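Local atomic coordinates of RNA 2',3'-cyclic phosphodiesterase (Deinococcus radiodurans, PDB entry 5H7E), a protein that belongs to the LigT-like phosphoesterases of the 2H clan. Residues L45-L59 / L108-D121. Sequence-based numbering, arbitrary orientation.
Sequences LSYLPAVPPERVEDL and LRAGIRELGIGTDD
I117 fills the apolar centre between strand 46-48 and helix 56-59, in one lobe of this LigT-like (2H) phosphoesterase fold. Its CG1, beside the backbone N (chi1 -64°), carries CD1 to L59 CD2 at 3.7 Å, while CG2 meets L48 CD2 and V51 CG2. L48 and I112 reach tip to tip. The chain leaves helix 108-114 through a Schellman motif at G116, where I117 N bonds I112 O. L115 covers D58 CB with both methyls. R55, curled through bends at chi2 and chi3, lays one guanidinium face, near its rim, over I117 CG1 and grips L115 O end-on, NH1 at 3.0 Å and NH2 at 3.2 Å. Side-on, R55 NE and NH1 form a salt bridge to D58 OD2 on its anti side, while D58 OD1 makes a second one with R61. Two waters join A50 to G118. At the other end, D121 takes Y47 N on OD1 (2.9 Å) and the S46 hydroxyl on OD2, both through syn lone pairs; D120 N donates to Y47 O. R109, whose NH1 binds L122 O, hydrogen-bonds L45 O twice in its guanidinium plane: NE, 2.9 Å from that oxygen, approaches nearly along the C=O axis, and NH2 from above the carbonyl plane.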
loop_
_atom_site.group_PDB
_atom_site.type_symbol
_atom_site.label_atom_id
_atom_site.label_comp_id
_atom_site.label_asym_id
_atom_site.label_seq_id
_atom_site.Cartn_x
_atom_site.Cartn_y
_atom_site.Cartn_z
ATOM N N LEU A 45 2.042 -2.432 -2.779
ATOM C CA LEU A 45 3.138 -3.184 -3.392
ATOM C C LEU A 45 3.364 -2.813 -4.865
ATOM O O LEU A 45 4.502 -2.847 -5.329
ATOM C CB LEU A 45 2.855 -4.693 -3.299
ATOM C CG LEU A 45 3.090 -5.342 -1.908
ATOM C CD1 LEU A 45 2.034 -5.088 -0.956
ATOM C CD2 LEU A 45 3.301 -6.863 -2.037
ATOM N N SER A 46 2.306 -2.481 -5.596
ATOM C CA SER A 46 2.464 -2.018 -6.956
ATOM C C SER A 46 1.200 -1.271 -7.347
ATOM O O SER A 46 0.088 -1.654 -6.963
ATOM C CB SER A 46 2.661 -3.199 -7.926
ATOM O OG SER A 46 2.974 -2.660 -9.219
ATOM N N TYR A 47 1.376 -0.199 -8.109
ATOM C CA TYR A 47 0.266 0.620 -8.587
ATOM C C TYR A 47 0.198 0.526 -10.102
ATOM O O TYR A 47 1.206 0.702 -10.778
ATOM C CB TYR A 47 0.471 2.071 -8.119
ATOM C CG TYR A 47 -0.464 3.044 -8.749
ATOM C CD1 TYR A 47 -1.814 2.939 -8.571
ATOM C CD2 TYR A 47 0.027 4.074 -9.547
ATOM C CE1 TYR A 47 -2.680 3.819 -9.181
ATOM C CE2 TYR A 47 -0.840 4.983 -10.141
ATOM C CZ TYR A 47 -2.169 4.831 -9.969
ATOM O OH TYR A 47 -3.031 5.750 -10.574
ATOM N N LEU A 48 -1.003 0.265 -10.613
ATOM C CA LEU A 48 -1.265 0.001 -12.032
ATOM C C LEU A 48 -2.279 1.020 -12.518
ATOM O O LEU A 48 -3.501 0.830 -12.361
ATOM C CB LEU A 48 -1.812 -1.425 -12.197
ATOM C CG LEU A 48 -0.897 -2.593 -11.750
ATOM C CD1 LEU A 48 -0.817 -2.781 -10.253
ATOM C CD2 LEU A 48 -1.444 -3.880 -12.323
ATOM N N PRO A 49 -1.830 2.090 -13.152
ATOM C CA PRO A 49 -2.734 3.232 -13.389
ATOM C C PRO A 49 -3.800 3.002 -14.430
ATOM O O PRO A 49 -4.795 3.742 -14.449
ATOM C CB PRO A 49 -1.778 4.346 -13.829
ATOM C CG PRO A 49 -0.546 3.617 -14.318
ATOM C CD PRO A 49 -0.425 2.400 -13.467
ATOM N N ALA A 50 -3.616 2.049 -15.374
ATOM C CA ALA A 50 -4.543 2.018 -16.519
ATOM C C ALA A 50 -4.630 0.575 -17.040
ATOM O O ALA A 50 -4.063 0.225 -18.078
ATOM C CB ALA A 50 -4.113 3.001 -17.635
ATOM N N VAL A 51 -5.360 -0.278 -16.331
ATOM C CA VAL A 51 -5.445 -1.697 -16.677
ATOM C C VAL A 51 -6.700 -1.925 -17.509
ATOM O O VAL A 51 -7.804 -1.640 -17.023
ATOM C CB VAL A 51 -5.465 -2.573 -15.428
ATOM C CG1 VAL A 51 -5.494 -4.010 -15.841
ATOM C CG2 VAL A 51 -4.229 -2.268 -14.535
ATOM N N PRO A 52 -6.590 -2.460 -18.716
ATOM C CA PRO A 52 -7.786 -2.833 -19.461
ATOM C C PRO A 52 -8.542 -3.907 -18.698
ATOM O O PRO A 52 -7.938 -4.840 -18.161
ATOM C CB PRO A 52 -7.230 -3.351 -20.798
ATOM C CG PRO A 52 -5.781 -2.850 -20.869
ATOM C CD PRO A 52 -5.334 -2.756 -19.444
ATOM N N PRO A 53 -9.871 -3.805 -18.592
ATOM C CA PRO A 53 -10.603 -4.761 -17.722
ATOM C C PRO A 53 -10.393 -6.218 -18.127
ATOM O O PRO A 53 -10.385 -7.108 -17.263
ATOM C CB PRO A 53 -12.075 -4.326 -17.878
ATOM C CG PRO A 53 -11.995 -2.883 -18.249
ATOM C CD PRO A 53 -10.730 -2.721 -19.096
ATOM N N GLU A 54 -10.111 -6.478 -19.395
ATOM C CA GLU A 54 -9.880 -7.852 -19.827
ATOM C C GLU A 54 -8.593 -8.445 -19.266
ATOM O O GLU A 54 -8.391 -9.658 -19.373
ATOM C CB GLU A 54 -9.862 -7.927 -21.360
ATOM C CG GLU A 54 -8.923 -6.905 -21.998
ATOM C CD GLU A 54 -9.630 -5.605 -22.444
ATOM O OE1 GLU A 54 -9.254 -5.108 -23.536
ATOM O OE2 GLU A 54 -10.533 -5.077 -21.721
ATOM N N ARG A 55 -7.732 -7.637 -18.649
ATOM C CA ARG A 55 -6.495 -8.145 -18.074
ATOM C C ARG A 55 -6.625 -8.470 -16.600
ATOM O O ARG A 55 -5.660 -8.962 -16.018
ATOM C CB ARG A 55 -5.347 -7.136 -18.253
ATOM C CG ARG A 55 -5.003 -6.797 -19.728
ATOM C CD ARG A 55 -4.908 -8.039 -20.631
ATOM N NE ARG A 55 -3.913 -9.018 -20.187
ATOM C CZ ARG A 55 -2.600 -8.873 -20.333
ATOM N NH1 ARG A 55 -1.764 -9.828 -19.896
ATOM N NH2 ARG A 55 -2.115 -7.777 -20.921
ATOM N N VAL A 56 -7.780 -8.208 -15.988
ATOM C CA VAL A 56 -7.892 -8.367 -14.545
ATOM C C VAL A 56 -7.754 -9.829 -14.145
ATOM O O VAL A 56 -7.154 -10.146 -13.119
ATOM C CB VAL A 56 -9.204 -7.764 -14.037
ATOM C CG1 VAL A 56 -9.388 -8.071 -12.557
ATOM C CG2 VAL A 56 -9.196 -6.247 -14.275
ATOM N N GLU A 57 -8.313 -10.748 -14.934
ATOM C CA GLU A 57 -8.155 -12.155 -14.584
ATOM C C GLU A 57 -6.697 -12.577 -14.564
ATOM O O GLU A 57 -6.293 -13.329 -13.670
ATOM C CB GLU A 57 -8.974 -13.040 -15.531
ATOM C CG GLU A 57 -9.096 -14.476 -15.034
ATOM C CD GLU A 57 -9.788 -14.575 -13.673
ATOM O OE1 GLU A 57 -10.659 -13.728 -13.365
ATOM O OE2 GLU A 57 -9.455 -15.508 -12.909
ATOM N N ASP A 58 -5.860 -12.083 -15.495
ATOM C CA ASP A 58 -4.422 -12.394 -15.397
ATOM C C ASP A 58 -3.829 -11.887 -14.097
ATOM O O ASP A 58 -2.970 -12.549 -13.505
ATOM C CB ASP A 58 -3.618 -11.801 -16.554
ATOM C CG ASP A 58 -3.904 -12.493 -17.894
ATOM O OD1 ASP A 58 -4.376 -13.661 -17.906
ATOM O OD2 ASP A 58 -3.620 -11.850 -18.940
ATOM N N LEU A 59 -4.231 -10.688 -13.675
ATOM C CA LEU A 59 -3.699 -10.132 -12.437
ATOM C C LEU A 59 -4.151 -10.943 -11.232
ATOM O O LEU A 59 -3.429 -11.027 -10.222
ATOM C CB LEU A 59 -4.153 -8.675 -12.271
ATOM C CG LEU A 59 -3.520 -7.749 -13.318
ATOM C CD1 LEU A 59 -4.144 -6.354 -13.190
ATOM C CD2 LEU A 59 -1.978 -7.585 -13.117
ATOM N N LEU A 108 5.967 -9.510 -7.695
ATOM C CA LEU A 108 4.717 -8.994 -8.237
ATOM C C LEU A 108 4.993 -8.026 -9.381
ATOM O O LEU A 108 4.407 -8.129 -10.473
ATOM C CB LEU A 108 3.962 -8.329 -7.070
ATOM C CG LEU A 108 2.623 -7.808 -7.390
ATOM C CD1 LEU A 108 1.663 -9.014 -7.675
ATOM C CD2 LEU A 108 2.161 -6.999 -6.176
ATOM N N ARG A 109 5.904 -7.076 -9.146
ATOM C CA ARG A 109 6.220 -6.090 -10.177
ATOM C C ARG A 109 6.783 -6.765 -11.411
ATOM O O ARG A 109 6.464 -6.375 -12.550
ATOM C CB ARG A 109 7.199 -5.045 -9.603
ATOM C CG ARG A 109 6.514 -4.190 -8.559
ATOM C CD ARG A 109 7.576 -3.385 -7.811
ATOM N NE ARG A 109 6.938 -2.485 -6.855
ATOM C CZ ARG A 109 7.428 -1.288 -6.521
ATOM N NH1 ARG A 109 8.605 -0.881 -7.045
ATOM N NH2 ARG A 109 6.724 -0.531 -5.680
ATOM N N ALA A 110 7.646 -7.771 -11.215
ATOM C CA ALA A 110 8.161 -8.488 -12.364
ATOM C C ALA A 110 7.050 -9.225 -13.101
ATOM O O ALA A 110 7.077 -9.305 -14.339
ATOM C CB ALA A 110 9.260 -9.467 -11.929
ATOM N N GLY A 111 6.136 -9.856 -12.354
ATOM C CA GLY A 111 5.060 -10.590 -13.006
ATOM C C GLY A 111 4.130 -9.676 -13.780
ATOM O O GLY A 111 3.626 -10.048 -14.837
ATOM N N ILE A 112 3.864 -8.501 -13.234
ATOM C CA ILE A 112 2.988 -7.565 -13.909
ATOM C C ILE A 112 3.614 -7.139 -15.233
ATOM O O ILE A 112 2.938 -7.068 -16.244
ATOM C CB ILE A 112 2.701 -6.336 -13.041
ATOM C CG1 ILE A 112 1.944 -6.745 -11.786
ATOM C CG2 ILE A 112 1.887 -5.315 -13.809
ATOM C CD1 ILE A 112 1.856 -5.648 -10.760
ATOM N N ARG A 113 4.913 -6.882 -15.211
ATOM C CA ARG A 113 5.663 -6.488 -16.397
ATOM C C ARG A 113 5.649 -7.598 -17.430
ATOM O O ARG A 113 5.511 -7.352 -18.619
ATOM C CB ARG A 113 7.102 -6.206 -15.996
ATOM C CG ARG A 113 7.984 -5.503 -17.014
ATOM C CD ARG A 113 9.306 -5.050 -16.383
ATOM N NE ARG A 113 9.187 -4.892 -14.929
ATOM C CZ ARG A 113 10.052 -4.274 -14.131
ATOM N NH1 ARG A 113 11.142 -3.698 -14.622
ATOM N NH2 ARG A 113 9.809 -4.222 -12.828
ATOM N N GLU A 114 5.792 -8.823 -16.960
ATOM C CA GLU A 114 5.815 -9.991 -17.824
ATOM C C GLU A 114 4.485 -10.101 -18.572
ATOM O O GLU A 114 4.440 -10.562 -19.699
ATOM C CB GLU A 114 6.201 -11.249 -17.048
ATOM C CG GLU A 114 7.690 -11.287 -16.717
ATOM C CD GLU A 114 8.060 -12.210 -15.568
ATOM O OE1 GLU A 114 7.207 -12.994 -15.122
ATOM O OE2 GLU A 114 9.219 -12.149 -15.110
ATOM N N LEU A 115 3.402 -9.722 -17.910
ATOM C CA LEU A 115 2.071 -9.706 -18.520
ATOM C C LEU A 115 1.904 -8.556 -19.497
ATOM O O LEU A 115 0.880 -8.499 -20.168
ATOM C CB LEU A 115 0.988 -9.608 -17.433
ATOM C CG LEU A 115 0.837 -10.882 -16.601
ATOM C CD1 LEU A 115 -0.003 -10.632 -15.390
ATOM C CD2 LEU A 115 0.254 -12.059 -17.456
ATOM N N GLY A 116 2.869 -7.640 -19.593
ATOM C CA GLY A 116 2.702 -6.481 -20.458
ATOM C C GLY A 116 1.679 -5.489 -19.951
ATOM O O GLY A 116 1.014 -4.836 -20.751
ATOM N N ILE A 117 1.515 -5.406 -18.647
ATOM C CA ILE A 117 0.602 -4.471 -18.000
ATOM C C ILE A 117 1.429 -3.372 -17.359
ATOM O O ILE A 117 2.464 -3.651 -16.743
ATOM C CB ILE A 117 -0.260 -5.225 -16.975
ATOM C CG1 ILE A 117 -1.140 -6.235 -17.729
ATOM C CG2 ILE A 117 -1.091 -4.266 -16.071
ATOM C CD1 ILE A 117 -1.824 -7.159 -16.774
ATOM N N GLY A 118 0.982 -2.125 -17.499
ATOM C CA GLY A 118 1.783 -0.993 -17.037
ATOM C C GLY A 118 1.727 -0.756 -15.531
ATOM O O GLY A 118 0.702 -0.933 -14.873
ATOM N N THR A 119 2.863 -0.341 -14.983
ATOM C CA THR A 119 2.943 0.061 -13.590
ATOM C C THR A 119 3.382 1.504 -13.499
ATOM O O THR A 119 3.822 2.103 -14.465
ATOM C CB THR A 119 3.929 -0.786 -12.795
ATOM O OG1 THR A 119 5.146 -0.835 -13.530
ATOM C CG2 THR A 119 3.389 -2.187 -12.633
ATOM N N ASP A 120 3.255 2.065 -12.298
ATOM C CA ASP A 120 3.705 3.437 -12.100
ATOM C C ASP A 120 4.272 3.502 -10.687
ATOM O O ASP A 120 3.720 4.184 -9.810
ATOM C CB ASP A 120 2.560 4.428 -12.303
ATOM C CG ASP A 120 2.990 5.869 -12.135
ATOM O OD1 ASP A 120 4.135 6.200 -12.417
ATOM O OD2 ASP A 120 2.127 6.680 -11.746
ATOM N N ASP A 121 5.399 2.812 -10.502
ATOM C CA ASP A 121 6.018 2.605 -9.197
ATOM C C ASP A 121 7.329 3.367 -9.096
ATOM O O ASP A 121 8.011 3.638 -10.096
ATOM C CB ASP A 121 6.321 1.121 -8.933
ATOM C CG ASP A 121 5.083 0.257 -8.895
ATOM O OD1 ASP A 121 4.062 0.733 -8.348
ATOM O OD2 ASP A 121 5.122 -0.877 -9.413
HETATM O O HOH W 1 -1.688 -1.880 -18.639
HETATM O O HOH W 2 -1.537 0.157 -16.061
#